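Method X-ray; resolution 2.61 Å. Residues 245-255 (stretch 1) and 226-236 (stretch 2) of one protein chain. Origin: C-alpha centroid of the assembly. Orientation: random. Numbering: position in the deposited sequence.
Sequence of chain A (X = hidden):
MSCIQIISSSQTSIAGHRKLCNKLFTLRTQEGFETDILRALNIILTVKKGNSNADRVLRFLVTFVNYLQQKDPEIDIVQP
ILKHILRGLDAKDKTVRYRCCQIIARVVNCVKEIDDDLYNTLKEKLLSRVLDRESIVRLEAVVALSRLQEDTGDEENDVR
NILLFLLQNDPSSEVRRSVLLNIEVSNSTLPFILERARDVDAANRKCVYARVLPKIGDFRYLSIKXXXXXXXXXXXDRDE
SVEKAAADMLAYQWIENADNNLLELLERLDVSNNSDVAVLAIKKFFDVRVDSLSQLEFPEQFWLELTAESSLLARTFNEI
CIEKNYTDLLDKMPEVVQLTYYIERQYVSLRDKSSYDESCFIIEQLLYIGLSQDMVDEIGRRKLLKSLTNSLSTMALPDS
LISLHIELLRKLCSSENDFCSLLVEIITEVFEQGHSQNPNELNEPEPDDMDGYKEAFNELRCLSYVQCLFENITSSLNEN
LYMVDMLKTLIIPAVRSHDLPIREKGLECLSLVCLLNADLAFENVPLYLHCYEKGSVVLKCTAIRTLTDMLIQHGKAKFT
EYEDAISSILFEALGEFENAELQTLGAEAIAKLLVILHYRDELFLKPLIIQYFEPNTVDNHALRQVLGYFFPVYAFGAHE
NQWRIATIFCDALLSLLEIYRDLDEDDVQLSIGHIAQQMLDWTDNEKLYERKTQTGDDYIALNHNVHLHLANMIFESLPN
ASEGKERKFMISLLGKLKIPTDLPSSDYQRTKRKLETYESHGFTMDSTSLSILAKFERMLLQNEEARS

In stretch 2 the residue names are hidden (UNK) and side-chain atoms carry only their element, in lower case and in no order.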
# COMPACT_ATOMS: atom_id res chain seq x y z
N ALA A 245 6.90 -10.81 10.29
CA ALA A 245 7.96 -10.19 11.07
C ALA A 245 7.42 -9.06 11.94
O ALA A 245 7.87 -8.87 13.07
CB ALA A 245 9.06 -9.68 10.15
N ALA A 246 6.45 -8.30 11.42
CA ALA A 246 5.86 -7.22 12.20
C ALA A 246 5.02 -7.76 13.34
O ALA A 246 5.00 -7.20 14.44
CB ALA A 246 5.03 -6.32 11.29
N ALA A 247 4.30 -8.86 13.10
CA ALA A 247 3.50 -9.47 14.16
C ALA A 247 4.38 -10.07 15.25
O ALA A 247 3.98 -10.09 16.42
CB ALA A 247 2.58 -10.54 13.56
N ASP A 248 5.56 -10.57 14.89
CA ASP A 248 6.46 -11.14 15.88
C ASP A 248 7.11 -10.05 16.73
O ASP A 248 7.28 -10.21 17.94
CB ASP A 248 7.53 -12.00 15.20
CG ASP A 248 7.02 -13.38 14.83
OD1 ASP A 248 5.79 -13.56 14.76
OD2 ASP A 248 7.86 -14.28 14.61
N MET A 249 7.49 -8.93 16.10
CA MET A 249 8.00 -7.80 16.86
C MET A 249 6.96 -7.29 17.85
O MET A 249 7.29 -6.90 18.97
CB MET A 249 8.42 -6.68 15.91
CG MET A 249 8.75 -5.35 16.58
SD MET A 249 8.74 -3.98 15.42
CE MET A 249 7.00 -3.90 15.01
N LEU A 250 5.70 -7.29 17.43
CA LEU A 250 4.62 -6.82 18.30
C LEU A 250 4.33 -7.81 19.41
O LEU A 250 4.06 -7.42 20.55
CB LEU A 250 3.38 -6.56 17.45
CG LEU A 250 2.09 -6.02 18.07
CD1 LEU A 250 1.21 -7.15 18.58
CD2 LEU A 250 2.37 -5.01 19.18
N ALA A 251 4.42 -9.11 19.11
CA ALA A 251 3.97 -10.14 20.03
C ALA A 251 5.06 -10.68 20.94
O ALA A 251 4.75 -11.44 21.86
CB ALA A 251 3.36 -11.30 19.24
N TYR A 252 6.33 -10.33 20.72
CA TYR A 252 7.40 -10.90 21.53
C TYR A 252 8.34 -9.83 22.08
O TYR A 252 8.88 -10.00 23.18
CB TYR A 252 8.20 -11.92 20.71
CG TYR A 252 7.51 -13.26 20.58
CD1 TYR A 252 7.30 -14.07 21.69
CD2 TYR A 252 7.08 -13.73 19.35
CE1 TYR A 252 6.67 -15.29 21.58
CE2 TYR A 252 6.45 -14.95 19.23
CZ TYR A 252 6.25 -15.73 20.35
OH TYR A 252 5.62 -16.95 20.24
N GLN A 253 8.54 -8.74 21.35
CA GLN A 253 9.38 -7.66 21.85
C GLN A 253 8.54 -6.57 22.53
O GLN A 253 8.76 -6.26 23.70
CB GLN A 253 10.20 -7.05 20.71
CG GLN A 253 11.24 -6.05 21.19
CD GLN A 253 11.59 -5.01 20.15
OE1 GLN A 253 11.57 -5.28 18.95
NE2 GLN A 253 11.91 -3.80 20.60
N TRP A 254 7.59 -5.99 21.80
CA TRP A 254 6.83 -4.87 22.34
C TRP A 254 6.03 -5.28 23.56
O TRP A 254 5.94 -4.54 24.54
CB TRP A 254 5.92 -4.28 21.26
CG TRP A 254 6.67 -3.51 20.23
CD1 TRP A 254 8.00 -3.61 19.94
CD2 TRP A 254 6.15 -2.50 19.36
NE1 TRP A 254 8.33 -2.73 18.94
CE2 TRP A 254 7.21 -2.04 18.57
CE3 TRP A 254 4.88 -1.95 19.17
CZ2 TRP A 254 7.05 -1.05 17.60
CZ3 TRP A 254 4.72 -0.96 18.22
CH2 TRP A 254 5.80 -0.53 17.44
N ILE A 255 5.43 -6.48 23.53
CA ILE A 255 4.73 -6.98 24.70
C ILE A 255 5.68 -7.06 25.89
O ILE A 255 5.26 -6.92 27.04
CB ILE A 255 4.08 -8.34 24.39
CG1 ILE A 255 3.25 -8.84 25.57
CG2 ILE A 255 5.15 -9.38 24.06
CD1 ILE A 255 2.16 -7.89 26.02
N UNK A 226 4.19 7.37 15.64
CA UNK A 226 5.14 6.47 14.99
C UNK A 226 4.79 5.02 15.30
O UNK A 226 4.79 4.17 14.40
n UNK A 226 8.81 10.69 15.38
c UNK A 226 6.56 6.79 15.44
c UNK A 226 9.21 9.48 14.62
c UNK A 226 8.61 8.21 15.21
c UNK A 226 7.18 7.99 14.75
N UNK A 227 4.49 4.71 16.56
CA UNK A 227 4.11 3.35 16.94
C UNK A 227 2.95 2.86 16.10
O UNK A 227 2.93 1.70 15.67
c UNK A 227 4.18 4.04 20.76
n UNK A 227 5.54 5.92 23.59
c UNK A 227 4.69 5.24 22.85
n UNK A 227 5.05 4.79 21.65
c UNK A 227 4.77 3.88 19.37
c UNK A 227 3.74 3.30 18.42
n UNK A 227 3.46 5.02 23.30
N UNK A 228 1.96 3.72 15.87
CA UNK A 228 0.76 3.30 15.14
C UNK A 228 1.06 3.16 13.66
O UNK A 228 0.59 2.22 13.00
c UNK A 228 -1.61 3.95 14.56
c UNK A 228 -0.75 4.30 16.87
c UNK A 228 -0.39 4.29 15.40
N UNK A 229 1.84 4.08 13.10
CA UNK A 229 2.16 4.01 11.68
C UNK A 229 2.96 2.75 11.36
O UNK A 229 2.78 2.14 10.30
c UNK A 229 2.85 5.56 9.76
n UNK A 229 4.47 7.44 9.70
n UNK A 229 4.00 8.79 11.52
c UNK A 229 4.87 8.26 10.67
c UNK A 229 2.92 5.27 11.25
n UNK A 229 6.16 8.55 10.79
c UNK A 229 3.09 7.03 9.45
N UNK A 230 3.83 2.34 12.28
CA UNK A 230 4.57 1.10 12.11
C UNK A 230 3.61 -0.08 11.99
O UNK A 230 3.62 -0.82 11.00
c UNK A 230 6.17 -0.51 13.23
c UNK A 230 7.52 1.98 14.47
c UNK A 230 6.66 1.95 13.23
c UNK A 230 5.55 0.89 13.28
N UNK A 231 2.77 -0.27 13.01
CA UNK A 231 1.88 -1.43 13.03
C UNK A 231 0.91 -1.40 11.86
O UNK A 231 0.59 -2.45 11.28
c UNK A 231 1.13 -1.48 14.36
c UNK A 231 2.01 -1.50 15.61
c UNK A 231 1.14 -1.48 16.86
c UNK A 231 2.92 -2.72 15.62
N UNK A 232 0.41 -0.22 11.50
CA UNK A 232 -0.51 -0.12 10.38
C UNK A 232 0.13 -0.67 9.11
O UNK A 232 -0.50 -1.44 8.37
c UNK A 232 -2.06 1.51 9.17
n UNK A 232 -1.42 4.92 7.51
c UNK A 232 -0.93 1.34 10.17
c UNK A 232 -2.28 2.97 8.82
c UNK A 232 -1.16 3.52 7.96
N UNK A 233 1.38 -0.30 8.84
CA UNK A 233 2.06 -0.80 7.65
C UNK A 233 2.43 -2.27 7.80
O UNK A 233 2.16 -3.08 6.91
c UNK A 233 4.93 5.11 6.75
c UNK A 233 3.32 0.03 7.39
c UNK A 233 1.99 1.73 6.01
c UNK A 233 5.06 2.83 7.58
c UNK A 233 3.76 4.86 6.10
c UNK A 233 3.23 3.58 6.18
c UNK A 233 5.58 4.11 7.49
c UNK A 233 3.86 2.55 6.92
c UNK A 233 3.05 1.38 6.79
n UNK A 233 2.09 3.05 5.64
N UNK A 234 3.02 -2.64 8.94
CA UNK A 234 3.51 -4.00 9.10
C UNK A 234 2.40 -5.03 9.07
O UNK A 234 2.47 -6.02 8.34
N UNK A 235 1.37 -4.82 9.88
CA UNK A 235 0.32 -5.82 10.04
C UNK A 235 -0.61 -5.91 8.84
O UNK A 235 -1.36 -6.88 8.73
c UNK A 235 1.24 -6.54 12.83
c UNK A 235 -0.49 -5.53 11.30
c UNK A 235 0.33 -5.35 12.57
c UNK A 235 -0.59 -5.12 13.75
N UNK A 236 -0.58 -4.92 7.94
CA UNK A 236 -1.37 -4.95 6.72
C UNK A 236 -0.53 -5.23 5.48
O UNK A 236 -1.04 -5.14 4.36
o UNK A 236 -4.16 -4.38 7.52
c UNK A 236 -3.31 -3.49 7.46
c UNK A 236 -2.11 -3.62 6.55
n UNK A 236 -3.39 -2.39 8.19

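Position 226 carries four carbons in a row ending in a nitrogen, an unbranched amine chain that makes no contact with stretch 1 and whose end leads away from it; this is K226. At 227 three carbons lead to a nitrogen and then to a carbon bearing two more nitrogens, a guanidinium whose end leads away, while the backbone and the CB meet W254; the residue is R227. The closest contact is made by the backbone, R227 O lying 4.0 Å from W254 CH2, near the plane of the indole and at its edge; R227 CB is 4.4 Å from W254 CZ3. The guanidinium is bonded elsewhere in the structure.

Position 228 has three carbons, forked at the first, and points away: V228. Position 229 repeats the guanidinium pattern, out of reach of stretch 1: R229.

Position 230 has four carbons, forked at the first with one arm two carbons long; its CA-to-CB bond points toward stretch 1, and it packs on M249 and W254. This is I230. Its closest atom to both is CG2: I230 CG2 is 3.9 Å from M249 CE and 4.2 Å from W254 CH2, with I230 CD1 also 4.3 Å from W254 CH2.

Position 231 also has four carbons, but forked at the second. It starts sideways, its end comes nearer, and one branch-end carbon meets M249, L250 and W254; hence L231. L231 CD2 lies 3.6 Å from W254 CZ3, 4.2 Å from L250 CG and 4.3 Å from M249 CE.

At 232, four carbons in a row end in nitrogen, out of reach: K232. Position 233 has one carbon, then fused five- and six-membered rings holding eight carbons and one nitrogen, an indole leading away: W233.

Position 234 has no side-chain atoms, and its CA lies 3.5 Å from A246 CB: G234. An ideal CB here would fall 2.5 Å from A246 CB, a clash.

Position 235 has four carbons forked at the second, touching A246 and A247: L235. L235 CD2 approaches A247 N at 3.8 Å and A246 CB at 4.1 Å. Position 236 has two carbons, the second carrying one oxygen and one nitrogen: N236, whose ND2 donates to K232 O at 3.0 Å.

The contact is apolar packing without hydrogen bonds across it, burying 366 Å². The helix axes approach to 8.9 Å at 135°. The CA atoms of A246 and G234 are 5.0 Å apart, those of W254 and R227 10.2 Å; small residues permit the close end, while the W254 ring spans the wider one.

Stretch 2 226-236: KRVRILKWGLN
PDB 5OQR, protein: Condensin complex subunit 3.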